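PaxB (Photorhabdus luminescens, PDB 6EK4) probably acts as the B component of a two-component alpha-helical pore-forming toxin of the YaxAB type, which perforates target membranes together with its A partner. Local coordinates at residues A61-V65 with L343-Y347; L68-R73 with Q336-D341; I145-E150 with V288-D292; E156-K160 with V278-I282. The contacts are given in a common frame with arbitrary orientation. Residues are numbered along the deposited sequence.

Contact 1: A61-V65 with L343-Y347; sequences ARASV and LALQY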
loop_
_atom_site.group_PDB
_atom_site.type_symbol
_atom_site.label_atom_id
_atom_site.label_comp_id
_atom_site.label_asym_id
_atom_site.label_seq_id
_atom_site.Cartn_x
_atom_site.Cartn_y
_atom_site.Cartn_z
ATOM N N ALA A 61 22.772 3.972 2.267
ATOM C CA ALA A 61 22.547 5.301 2.834
ATOM C C ALA A 61 23.063 5.397 4.271
ATOM O O ALA A 61 23.700 6.386 4.637
ATOM C CB ALA A 61 21.068 5.654 2.781
ATOM N N ARG A 62 22.789 4.369 5.073
ATOM C CA ARG A 62 23.237 4.329 6.471
ATOM C C ARG A 62 24.760 4.251 6.606
ATOM O O ARG A 62 25.330 4.842 7.521
ATOM C CB ARG A 62 22.607 3.146 7.209
ATOM C CG ARG A 62 21.124 3.306 7.497
ATOM C CD ARG A 62 20.525 2.001 7.998
ATOM N NE ARG A 62 19.077 2.091 8.184
ATOM C CZ ARG A 62 18.473 2.669 9.223
ATOM N NH1 ARG A 62 19.176 3.231 10.205
ATOM N NH2 ARG A 62 17.144 2.687 9.281
ATOM N N ALA A 63 25.405 3.518 5.702
ATOM C CA ALA A 63 26.852 3.308 5.753
ATOM C C ALA A 63 27.634 4.497 5.203
ATOM O O ALA A 63 28.771 4.734 5.613
ATOM C CB ALA A 63 27.226 2.047 4.991
ATOM N N SER A 64 27.028 5.236 4.276
ATOM C CA SER A 64 27.690 6.374 3.638
ATOM C C SER A 64 28.045 7.482 4.628
ATOM O O SER A 64 29.092 8.114 4.502
ATOM C CB SER A 64 26.804 6.951 2.531
ATOM O OG SER A 64 25.593 7.460 3.063
ATOM N N VAL A 65 27.173 7.710 5.607
ATOM C CA VAL A 65 27.353 8.806 6.565
ATOM C C VAL A 65 28.624 8.643 7.422
ATOM O O VAL A 65 29.475 9.532 7.416
ATOM C CB VAL A 65 26.093 9.015 7.446
ATOM C CG1 VAL A 65 26.341 10.074 8.515
ATOM C CG2 VAL A 65 24.905 9.408 6.580
ATOM N N LEU A 343 22.786 14.229 9.464
ATOM C CA LEU A 343 22.295 12.933 8.993
ATOM C C LEU A 343 22.482 11.844 10.049
ATOM O O LEU A 343 21.613 10.989 10.225
ATOM C CB LEU A 343 22.990 12.523 7.691
ATOM C CG LEU A 343 22.683 13.365 6.450
ATOM C CD1 LEU A 343 23.506 12.876 5.268
ATOM C CD2 LEU A 343 21.200 13.340 6.112
ATOM N N ALA A 344 23.615 11.880 10.748
ATOM C CA ALA A 344 23.869 10.959 11.856
ATOM C C ALA A 344 22.901 11.209 13.013
ATOM O O ALA A 344 22.461 10.266 13.674
ATOM C CB ALA A 344 25.307 11.087 12.335
ATOM N N LEU A 345 22.575 12.480 13.249
ATOM C CA LEU A 345 21.614 12.861 14.286
ATOM C C LEU A 345 20.220 12.295 14.003
ATOM O O LEU A 345 19.496 11.933 14.932
ATOM C CB LEU A 345 21.545 14.388 14.416
ATOM C CG LEU A 345 20.587 14.984 15.453
ATOM C CD1 LEU A 345 20.987 14.584 16.865
ATOM C CD2 LEU A 345 20.546 16.498 15.315
ATOM N N GLN A 346 19.849 12.230 12.726
ATOM C CA GLN A 346 18.566 11.655 12.323
ATOM C C GLN A 346 18.537 10.146 12.542
ATOM O O GLN A 346 17.582 9.619 13.109
ATOM C CB GLN A 346 18.266 11.969 10.857
ATOM C CG GLN A 346 18.034 13.444 10.574
ATOM C CD GLN A 346 17.654 13.704 9.130
ATOM O OE1 GLN A 346 16.781 13.037 8.578
ATOM N NE2 GLN A 346 18.308 14.679 8.511
ATOM N N TYR A 347 19.585 9.459 12.086
ATOM C CA TYR A 347 19.704 8.008 12.269
ATOM C C TYR A 347 19.776 7.615 13.743
ATOM O O TYR A 347 19.168 6.625 14.154
ATOM C CB TYR A 347 20.937 7.457 11.537
ATOM C CG TYR A 347 20.777 7.350 10.036
ATOM C CD1 TYR A 347 19.751 6.594 9.477
ATOM C CD2 TYR A 347 21.665 7.985 9.172
ATOM C CE1 TYR A 347 19.603 6.487 8.106
ATOM C CE2 TYR A 347 21.525 7.883 7.798
ATOM C CZ TYR A 347 20.492 7.132 7.271
ATOM O OH TYR A 347 20.345 7.024 5.908
#

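Contact 2: L68-R73 with Q336-D341; sequences LQTVLR and QLDFLD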
loop_
_atom_site.group_PDB
_atom_site.type_symbol
_atom_site.label_atom_id
_atom_site.label_comp_id
_atom_site.label_asym_id
_atom_site.label_seq_id
_atom_site.Cartn_x
_atom_site.Cartn_y
_atom_site.Cartn_z
ATOM N N LEU A 68 31.892 8.666 5.031
ATOM C CA LEU A 68 32.324 9.990 4.579
ATOM C C LEU A 68 32.792 10.876 5.734
ATOM O O LEU A 68 33.671 11.719 5.549
ATOM C CB LEU A 68 31.204 10.686 3.801
ATOM C CG LEU A 68 30.839 10.043 2.461
ATOM C CD1 LEU A 68 29.592 10.694 1.882
ATOM C CD2 LEU A 68 31.996 10.128 1.475
ATOM N N GLN A 69 32.206 10.692 6.916
ATOM C CA GLN A 69 32.667 11.398 8.112
ATOM C C GLN A 69 34.118 11.041 8.419
ATOM O O GLN A 69 34.938 11.924 8.652
ATOM C CB GLN A 69 31.781 11.090 9.323
ATOM C CG GLN A 69 30.533 11.955 9.412
ATOM C CD GLN A 69 29.755 11.750 10.701
ATOM O OE1 GLN A 69 29.034 12.640 11.149
ATOM N NE2 GLN A 69 29.896 10.572 11.303
ATOM N N THR A 70 34.429 9.746 8.401
ATOM C CA THR A 70 35.796 9.273 8.628
ATOM C C THR A 70 36.784 9.900 7.644
ATOM O O THR A 70 37.858 10.348 8.041
ATOM C CB THR A 70 35.893 7.737 8.511
ATOM O OG1 THR A 70 34.992 7.123 9.443
ATOM C CG2 THR A 70 37.316 7.255 8.792
ATOM N N VAL A 71 36.409 9.937 6.368
ATOM C CA VAL A 71 37.280 10.459 5.312
ATOM C C VAL A 71 37.528 11.964 5.470
ATOM O O VAL A 71 38.674 12.415 5.420
ATOM C CB VAL A 71 36.697 10.161 3.907
ATOM C CG1 VAL A 71 37.482 10.880 2.819
ATOM C CG2 VAL A 71 36.688 8.661 3.641
ATOM N N LEU A 72 36.457 12.731 5.663
ATOM C CA LEU A 72 36.562 14.189 5.811
ATOM C C LEU A 72 37.272 14.616 7.098
ATOM O O LEU A 72 37.922 15.659 7.124
ATOM C CB LEU A 72 35.177 14.849 5.740
ATOM C CG LEU A 72 34.682 15.289 4.357
ATOM C CD1 LEU A 72 34.965 14.246 3.284
ATOM C CD2 LEU A 72 33.195 15.608 4.418
ATOM N N ARG A 73 37.151 13.814 8.153
ATOM C CA ARG A 73 37.778 14.129 9.443
ATOM C C ARG A 73 39.301 13.942 9.452
ATOM O O ARG A 73 39.972 14.420 10.367
ATOM C CB ARG A 73 37.151 13.295 10.566
ATOM C CG ARG A 73 35.754 13.752 10.965
ATOM C CD ARG A 73 35.130 12.916 12.080
ATOM N NE ARG A 73 35.296 11.467 11.917
ATOM C CZ ARG A 73 34.468 10.537 12.404
ATOM N NH1 ARG A 73 34.733 9.252 12.189
ATOM N NH2 ARG A 73 33.378 10.867 13.097
ATOM N N GLN A 336 30.435 20.680 5.131
ATOM C CA GLN A 336 30.146 19.308 4.711
ATOM C C GLN A 336 30.035 18.356 5.902
ATOM O O GLN A 336 29.223 17.433 5.884
ATOM C CB GLN A 336 31.222 18.795 3.748
ATOM C CG GLN A 336 31.118 19.362 2.341
ATOM C CD GLN A 336 32.128 18.757 1.383
ATOM O OE1 GLN A 336 32.787 17.765 1.695
ATOM N NE2 GLN A 336 32.252 19.353 0.203
ATOM N N LEU A 337 30.854 18.578 6.926
ATOM C CA LEU A 337 30.807 17.756 8.136
ATOM C C LEU A 337 29.536 18.010 8.946
ATOM O O LEU A 337 28.905 17.063 9.416
ATOM C CB LEU A 337 32.048 17.986 9.004
ATOM C CG LEU A 337 33.316 17.248 8.560
ATOM C CD1 LEU A 337 34.522 17.744 9.344
ATOM C CD2 LEU A 337 33.162 15.739 8.707
ATOM N N ASP A 338 29.163 19.280 9.103
ATOM C CA ASP A 338 27.917 19.645 9.791
ATOM C C ASP A 338 26.693 19.018 9.122
ATOM O O ASP A 338 25.733 18.646 9.798
ATOM C CB ASP A 338 27.744 21.170 9.845
ATOM C CG ASP A 338 28.646 21.834 10.873
ATOM O OD1 ASP A 338 29.489 21.143 11.486
ATOM O OD2 ASP A 338 28.510 23.061 11.068
ATOM N N PHE A 339 26.735 18.910 7.796
ATOM C CA PHE A 339 25.678 18.249 7.035
ATOM C C PHE A 339 25.606 16.759 7.365
ATOM O O PHE A 339 24.515 16.205 7.504
ATOM C CB PHE A 339 25.906 18.443 5.534
ATOM C CG PHE A 339 24.894 17.745 4.671
ATOM C CD1 PHE A 339 23.633 18.288 4.487
ATOM C CD2 PHE A 339 25.204 16.546 4.041
ATOM C CE1 PHE A 339 22.697 17.649 3.694
ATOM C CE2 PHE A 339 24.273 15.903 3.243
ATOM C CZ PHE A 339 23.016 16.455 3.070
ATOM N N LEU A 340 26.766 16.119 7.484
ATOM C CA LEU A 340 26.836 14.702 7.850
ATOM C C LEU A 340 26.468 14.482 9.319
ATOM O O LEU A 340 25.827 13.485 9.655
ATOM C CB LEU A 340 28.232 14.137 7.568
ATOM C CG LEU A 340 28.649 14.079 6.095
ATOM C CD1 LEU A 340 30.133 13.763 5.974
ATOM C CD2 LEU A 340 27.819 13.063 5.325
ATOM N N ASP A 341 26.878 15.411 10.184
ATOM C CA ASP A 341 26.511 15.375 11.606
ATOM C C ASP A 341 24.995 15.393 11.787
ATOM O O ASP A 341 24.465 14.756 12.699
ATOM C CB ASP A 341 27.120 16.564 12.364
ATOM C CG ASP A 341 28.637 16.492 12.471
ATOM O OD1 ASP A 341 29.222 15.430 12.162
ATOM O OD2 ASP A 341 29.247 17.508 12.868
#

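Contact 3: I145-E150 with V288-D292; sequences ILERLE and VHQID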
loop_
_atom_site.group_PDB
_atom_site.type_symbol
_atom_site.label_atom_id
_atom_site.label_comp_id
_atom_site.label_asym_id
_atom_site.label_seq_id
_atom_site.Cartn_x
_atom_site.Cartn_y
_atom_site.Cartn_z
ATOM N N ILE A 145 6.151 -2.532 -12.171
ATOM C CA ILE A 145 5.009 -3.163 -11.490
ATOM C C ILE A 145 3.630 -2.616 -11.885
ATOM O O ILE A 145 2.624 -3.294 -11.672
ATOM C CB ILE A 145 5.151 -3.079 -9.950
ATOM C CG1 ILE A 145 5.477 -1.649 -9.501
ATOM C CG2 ILE A 145 6.229 -4.039 -9.466
ATOM C CD1 ILE A 145 5.321 -1.424 -8.012
ATOM N N LEU A 146 3.577 -1.412 -12.458
ATOM C CA LEU A 146 2.298 -0.751 -12.761
ATOM C C LEU A 146 1.798 -0.948 -14.199
ATOM O O LEU A 146 0.882 -0.246 -14.634
ATOM C CB LEU A 146 2.391 0.750 -12.452
ATOM C CG LEU A 146 2.654 1.169 -11.002
ATOM C CD1 LEU A 146 2.571 2.685 -10.880
ATOM C CD2 LEU A 146 1.683 0.498 -10.039
ATOM N N GLU A 147 2.378 -1.898 -14.932
ATOM C CA GLU A 147 1.894 -2.221 -16.277
ATOM C C GLU A 147 0.512 -2.868 -16.201
ATOM O O GLU A 147 0.354 -3.936 -15.610
ATOM C CB GLU A 147 2.869 -3.141 -17.016
ATOM C CG GLU A 147 4.034 -2.405 -17.658
ATOM C CD GLU A 147 5.024 -3.332 -18.342
ATOM O OE1 GLU A 147 6.068 -2.834 -18.815
ATOM O OE2 GLU A 147 4.767 -4.555 -18.409
ATOM N N ARG A 148 -0.474 -2.200 -16.801
ATOM C CA ARG A 148 -1.887 -2.609 -16.774
ATOM C C ARG A 148 -2.394 -3.064 -15.397
ATOM O O ARG A 148 -3.159 -4.026 -15.292
ATOM C CB ARG A 148 -2.186 -3.664 -17.855
ATOM C CG ARG A 148 -1.437 -4.984 -17.729
ATOM C CD ARG A 148 -2.041 -6.034 -18.646
ATOM N NE ARG A 148 -1.088 -7.090 -18.980
ATOM C CZ ARG A 148 -1.324 -8.071 -19.851
ATOM N NH1 ARG A 148 -2.491 -8.149 -20.487
ATOM N NH2 ARG A 148 -0.383 -8.980 -20.087
ATOM N N LEU A 149 -1.975 -2.357 -14.349
ATOM C CA LEU A 149 -2.468 -2.621 -12.998
ATOM C C LEU A 149 -3.690 -1.745 -12.709
ATOM O O LEU A 149 -4.577 -2.142 -11.954
ATOM C CB LEU A 149 -1.371 -2.390 -11.954
ATOM C CG LEU A 149 -1.392 -3.394 -10.796
ATOM C CD1 LEU A 149 -0.823 -4.738 -11.234
ATOM C CD2 LEU A 149 -0.623 -2.860 -9.602
ATOM N N GLU A 150 -3.723 -0.555 -13.310
ATOM C CA GLU A 150 -4.931 0.275 -13.336
ATOM C C GLU A 150 -6.045 -0.422 -14.124
ATOM O O GLU A 150 -7.229 -0.245 -13.828
ATOM C CB GLU A 150 -4.637 1.643 -13.961
ATOM C CG GLU A 150 -3.817 2.577 -13.081
ATOM C CD GLU A 150 -4.663 3.374 -12.100
ATOM O OE1 GLU A 150 -4.287 4.527 -11.798
ATOM O OE2 GLU A 150 -5.700 2.857 -11.631
ATOM N N VAL A 288 0.172 -2.937 -4.026
ATOM C CA VAL A 288 1.175 -2.771 -5.083
ATOM C C VAL A 288 1.250 -1.306 -5.520
ATOM O O VAL A 288 2.339 -0.780 -5.753
ATOM C CB VAL A 288 0.890 -3.673 -6.307
ATOM C CG1 VAL A 288 1.863 -3.375 -7.441
ATOM C CG2 VAL A 288 0.983 -5.144 -5.922
ATOM N N HIS A 289 0.093 -0.658 -5.633
ATOM C CA HIS A 289 0.030 0.785 -5.894
ATOM C C HIS A 289 0.710 1.581 -4.780
ATOM O O HIS A 289 1.374 2.585 -5.045
ATOM C CB HIS A 289 -1.423 1.256 -6.045
ATOM C CG HIS A 289 -1.939 1.191 -7.448
ATOM N ND1 HIS A 289 -1.999 2.297 -8.268
ATOM C CD2 HIS A 289 -2.422 0.156 -8.177
ATOM C CE1 HIS A 289 -2.495 1.947 -9.441
ATOM N NE2 HIS A 289 -2.760 0.653 -9.412
ATOM N N GLN A 290 0.533 1.128 -3.540
ATOM C CA GLN A 290 1.173 1.750 -2.385
ATOM C C GLN A 290 2.687 1.532 -2.407
ATOM O O GLN A 290 3.444 2.429 -2.042
ATOM C CB GLN A 290 0.577 1.205 -1.081
ATOM C CG GLN A 290 1.061 1.901 0.187
ATOM C CD GLN A 290 0.784 3.394 0.196
ATOM O OE1 GLN A 290 1.622 4.188 0.628
ATOM N NE2 GLN A 290 -0.392 3.786 -0.284
ATOM N N ILE A 291 3.122 0.348 -2.834
ATOM C CA ILE A 291 4.553 0.046 -2.962
ATOM C C ILE A 291 5.238 0.998 -3.947
ATOM O O ILE A 291 6.373 1.416 -3.716
ATOM C CB ILE A 291 4.795 -1.432 -3.365
ATOM C CG1 ILE A 291 4.596 -2.340 -2.146
ATOM C CG2 ILE A 291 6.198 -1.639 -3.927
ATOM C CD1 ILE A 291 4.495 -3.815 -2.476
ATOM N N ASP A 292 4.548 1.342 -5.032
ATOM C CA ASP A 292 5.077 2.302 -6.002
ATOM C C ASP A 292 5.170 3.707 -5.405
ATOM O O ASP A 292 6.114 4.445 -5.694
ATOM C CB ASP A 292 4.217 2.339 -7.267
ATOM C CG ASP A 292 4.886 3.098 -8.401
ATOM O OD1 ASP A 292 5.915 2.614 -8.919
ATOM O OD2 ASP A 292 4.387 4.181 -8.775
#

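Contact 4: E156-K160 with V278-I282; sequences EQERK and VEQRI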
loop_
_atom_site.group_PDB
_atom_site.type_symbol
_atom_site.label_atom_id
_atom_site.label_comp_id
_atom_site.label_asym_id
_atom_site.label_seq_id
_atom_site.Cartn_x
_atom_site.Cartn_y
_atom_site.Cartn_z
ATOM N N GLU A 156 -11.394 -5.952 -11.561
ATOM C CA GLU A 156 -11.815 -6.570 -10.302
ATOM C C GLU A 156 -12.948 -5.791 -9.638
ATOM O O GLU A 156 -13.858 -6.388 -9.059
ATOM C CB GLU A 156 -10.634 -6.688 -9.335
ATOM C CG GLU A 156 -9.508 -7.596 -9.815
ATOM C CD GLU A 156 -9.920 -9.052 -9.957
ATOM O OE1 GLU A 156 -10.918 -9.471 -9.330
ATOM O OE2 GLU A 156 -9.233 -9.786 -10.698
ATOM N N GLN A 157 -12.888 -4.464 -9.723
ATOM C CA GLN A 157 -13.937 -3.606 -9.167
ATOM C C GLN A 157 -15.236 -3.690 -9.974
ATOM O O GLN A 157 -16.321 -3.492 -9.424
ATOM C CB GLN A 157 -13.453 -2.157 -9.071
ATOM C CG GLN A 157 -12.433 -1.944 -7.960
ATOM C CD GLN A 157 -11.878 -0.533 -7.909
ATOM O OE1 GLN A 157 -11.583 -0.015 -6.832
ATOM N NE2 GLN A 157 -11.727 0.095 -9.072
ATOM N N GLU A 158 -15.121 -3.979 -11.270
ATOM C CA GLU A 158 -16.289 -4.275 -12.103
ATOM C C GLU A 158 -16.889 -5.632 -11.730
ATOM O O GLU A 158 -18.109 -5.771 -11.643
ATOM C CB GLU A 158 -15.932 -4.252 -13.595
ATOM C CG GLU A 158 -15.889 -2.855 -14.202
ATOM C CD GLU A 158 -15.438 -2.854 -15.653
ATOM O OE1 GLU A 158 -15.845 -3.761 -16.411
ATOM O OE2 GLU A 158 -14.682 -1.937 -16.040
ATOM N N ARG A 159 -16.027 -6.627 -11.514
ATOM C CA ARG A 159 -16.473 -7.953 -11.082
ATOM C C ARG A 159 -17.064 -7.900 -9.669
ATOM O O ARG A 159 -18.018 -8.617 -9.367
ATOM C CB ARG A 159 -15.326 -8.972 -11.138
ATOM C CG ARG A 159 -15.801 -10.419 -11.085
ATOM C CD ARG A 159 -14.665 -11.406 -10.861
ATOM N NE ARG A 159 -15.164 -12.713 -10.428
ATOM C CZ ARG A 159 -14.399 -13.748 -10.077
ATOM N NH1 ARG A 159 -13.073 -13.655 -10.105
ATOM N NH2 ARG A 159 -14.966 -14.889 -9.695
ATOM N N LYS A 160 -16.494 -7.053 -8.813
ATOM C CA LYS A 160 -17.026 -6.828 -7.468
ATOM C C LYS A 160 -18.410 -6.183 -7.518
ATOM O O LYS A 160 -19.275 -6.506 -6.704
ATOM C CB LYS A 160 -16.080 -5.936 -6.657
ATOM C CG LYS A 160 -16.491 -5.735 -5.204
ATOM C CD LYS A 160 -15.688 -4.627 -4.541
ATOM C CE LYS A 160 -16.181 -4.357 -3.129
ATOM N NZ LYS A 160 -15.482 -3.201 -2.502
ATOM N N VAL A 278 -12.398 -11.393 -4.814
ATOM C CA VAL A 278 -12.170 -10.107 -5.484
ATOM C C VAL A 278 -11.703 -9.033 -4.500
ATOM O O VAL A 278 -10.826 -8.235 -4.827
ATOM C CB VAL A 278 -13.408 -9.603 -6.277
ATOM C CG1 VAL A 278 -13.800 -10.601 -7.355
ATOM C CG2 VAL A 278 -14.593 -9.314 -5.363
ATOM N N GLU A 279 -12.275 -9.025 -3.297
ATOM C CA GLU A 279 -11.905 -8.042 -2.274
ATOM C C GLU A 279 -10.466 -8.220 -1.787
ATOM O O GLU A 279 -9.791 -7.238 -1.477
ATOM C CB GLU A 279 -12.871 -8.085 -1.083
ATOM C CG GLU A 279 -14.179 -7.343 -1.328
ATOM C CD GLU A 279 -14.979 -7.106 -0.057
ATOM O OE1 GLU A 279 -14.383 -6.694 0.965
ATOM O OE2 GLU A 279 -16.212 -7.319 -0.080
ATOM N N GLN A 280 -10.005 -9.466 -1.718
ATOM C CA GLN A 280 -8.617 -9.749 -1.360
ATOM C C GLN A 280 -7.666 -9.324 -2.477
ATOM O O GLN A 280 -6.576 -8.815 -2.209
ATOM C CB GLN A 280 -8.421 -11.233 -1.043
ATOM C CG GLN A 280 -6.995 -11.586 -0.648
ATOM C CD GLN A 280 -6.896 -12.885 0.132
ATOM O OE1 GLN A 280 -7.578 -13.863 -0.177
ATOM N NE2 GLN A 280 -6.038 -12.902 1.148
ATOM N N ARG A 281 -8.081 -9.537 -3.724
ATOM C CA ARG A 281 -7.261 -9.173 -4.881
ATOM C C ARG A 281 -7.224 -7.662 -5.121
ATOM O O ARG A 281 -6.196 -7.127 -5.537
ATOM C CB ARG A 281 -7.735 -9.908 -6.140
ATOM C CG ARG A 281 -7.401 -11.392 -6.128
ATOM C CD ARG A 281 -7.558 -12.024 -7.501
ATOM N NE ARG A 281 -8.942 -11.993 -7.965
ATOM C CZ ARG A 281 -9.910 -12.799 -7.531
ATOM N NH1 ARG A 281 -9.673 -13.724 -6.603
ATOM N NH2 ARG A 281 -11.134 -12.677 -8.030
ATOM N N ILE A 282 -8.337 -6.981 -4.860
ATOM C CA ILE A 282 -8.375 -5.517 -4.918
ATOM C C ILE A 282 -7.466 -4.931 -3.831
ATOM O O ILE A 282 -6.750 -3.956 -4.071
ATOM C CB ILE A 282 -9.816 -4.974 -4.769
ATOM C CG1 ILE A 282 -10.642 -5.315 -6.016
ATOM C CG2 ILE A 282 -9.817 -3.462 -4.559
ATOM C CD1 ILE A 282 -12.140 -5.277 -5.792
#

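Contact 1: A61-V65 with L343-Y347
Tyr-347 is the main bump of this contact. Its ring projects from helix 326-348 and reaches helix 42-73 in a hollow between Ala-61, Arg-62 and Val-65. The hydroxyl tip, OH, meets the small Ala-61 at CB, 3.5 Å away. On one flank Val-65 CG2 lies at the ring edge, 3.9 Å from Tyr-347 CE2. On another the extended Arg-62 brings NH1 to 3.5 Å from Tyr-347 CD1.

Val-65 is the bump in the other direction. It sits between Leu-343, Ala-344 and Tyr-347, with its CG2 3.8 Å from Leu-343 CB and its CG1 4.1 Å from Ala-344 CB. The short side chain of Ala-344 lets the valine come close to the backbone.

The segments cross obliquely, with 131° between their directions and 10.4 Å between their axes at closest approach. Trp-309 of helix 247-321 also touches Leu-343. The Arg-62 guanidinium turns one face to Tyr-347 CE1, while its salt bridge goes to Asp-58 of its own helix. Shape fit joins the segments; no charge pair does.

Contact 2: L68-R73 with Q336-D341
Helix 42-73, near its C-terminal end, runs against helix 326-348 in the opposite sense. The two short segments make an angle of 154°, and their axes approach to 10.2 Å. The backbones come nearest at Gln-69 and Leu-337, whose CA atoms are 6.6 Å apart. Inside each segment the helical bonds are regular, for example Leu-72 N to Leu-68 O at 3.0 Å and Asp-341 N to Leu-337 O at 2.7 Å.

Leucines make up much of the interface. Leu-72 packs its CB on Leu-337 CD2 at 3.7 Å and its CD2 on Leu-340 CD1 at 3.9 Å. Leu-340 CD1 also meets Leu-68 CB at 3.9 Å, so this one methyl group touches two residues a helical turn apart. Leu-337 CD2 extends to the aliphatic part of Arg-73, 4.0 Å from its CG. Gln-69 belongs to the middle of the contact, with its CG 3.7 Å from Leu-340 CB. Gln-336 borders the leucines with OE1 3.5 Å from Leu-72 CD2.

The pair forms part of the antiparallel helical bundle of the toxin. Trp-309 of helix 247-321 touches Leu-68, Phe-339 and Leu-340. Helix 101-141 covers Leu-68 and Val-71 through residues such as Leu-126 and Val-122.

Contact 3: I145-E150 with V288-D292
His-289, Ile-145 and Leu-146 give up the most surface here. The first belongs to the long helix 247-321. The other two lie in the turn that leads into helix 149-193. The His-289 ring reaches into the turn. Leu-146 CD2 lies over one face of it, 4.5 Å from His-289 CE1, and Leu-149 CD2 is 3.8 Å from His-289 CD2. The Glu-150 carboxylate lies at the ring edge, with CD 3.7 Å from His-289 CE1.

Ile-145 reaches the helix with CD1, which is 4.0 Å from Val-288 CG1 and 4.2 Å from Ile-291 CG2. Leu-149 CD2 fits closely on Val-288 CG1, at 3.3 Å. Leu-146 also brings CD1 to 3.2 Å from Asp-292 OD2, but the salt-bridge partner of that aspartate is Arg-295.

Arg-148 takes the N-cap position of helix 149-193. The contact packs the loop before this helix and its first turn against helix 247-321. The middle is apolar, with Glu-150 and Asp-292 at its polar border; neither bonds across the segments.

Contact 4: E156-K160 with V278-I282
Glu-156 and Arg-281 form a long salt bridge between the two helices. Glu-156 OE1 is 3.5 Å from both NH2 and NE of Arg-281. Both hydrogen bonds are weak. A second arginine crowds the site: Arg-159 NH1 is 3.0 Å from Arg-281 NH2. These are two donors of like charge and do not bond. Arg-159 NH2 makes a weak hydrogen bond to Gln-274, one turn before Val-278 on helix 247-321.

The segments belong to helices 149-193 and 247-321, which pair as an antiparallel two-helix arm of the elongated toxin. Their local axes make an angle of 154° and come within 9.6 Å. The CA atoms of Glu-156 and Val-278 are 6.0 Å apart, the closest in the contact.

Beneath the charges, the aliphatic parts of polar residues cover two apolar ones. Val-278 CG1 lies over one face of the Arg-159 guanidinium and is 3.7 Å from Arg-159 CD. Its CG2 is 3.9 Å from Lys-160 CB. Ile-282 meets Glu-156, with CG1 3.6 Å from Glu-156 CB. Its CD1 touches Lys-160 CD at 3.8 Å and Gln-157 CG at 4.0 Å. Further out, Lys-160 CE is 4.0 Å from Glu-279 CG. Along the same helix pair, Val-278 also touches Ile-163, and Ile-282 touches Leu-153.

Overall arrangement
Contacts 1 and 2 are successive parts of one interface between helices 42-73 and 326-348. Their centres are 10 Å apart, and they touch where Val-65 CG1 is 3.6 Å from Leu-340 O. Contacts 3 and 4 likewise share helices 149-193 and 247-321. Their centres are 15 Å apart and their nearest atoms about 7 Å. The two pairs are well separated: the centres of contacts 2 and 4 lie 51 Å apart. Helix 247-321 connects them, since its Trp-309 touches contacts 1 and 2. In sequence, contact 4 is nested in 3, 3 in 2, and 2 in 1. The Arg-62 side chain is about 11 Å from a bound sodium ion.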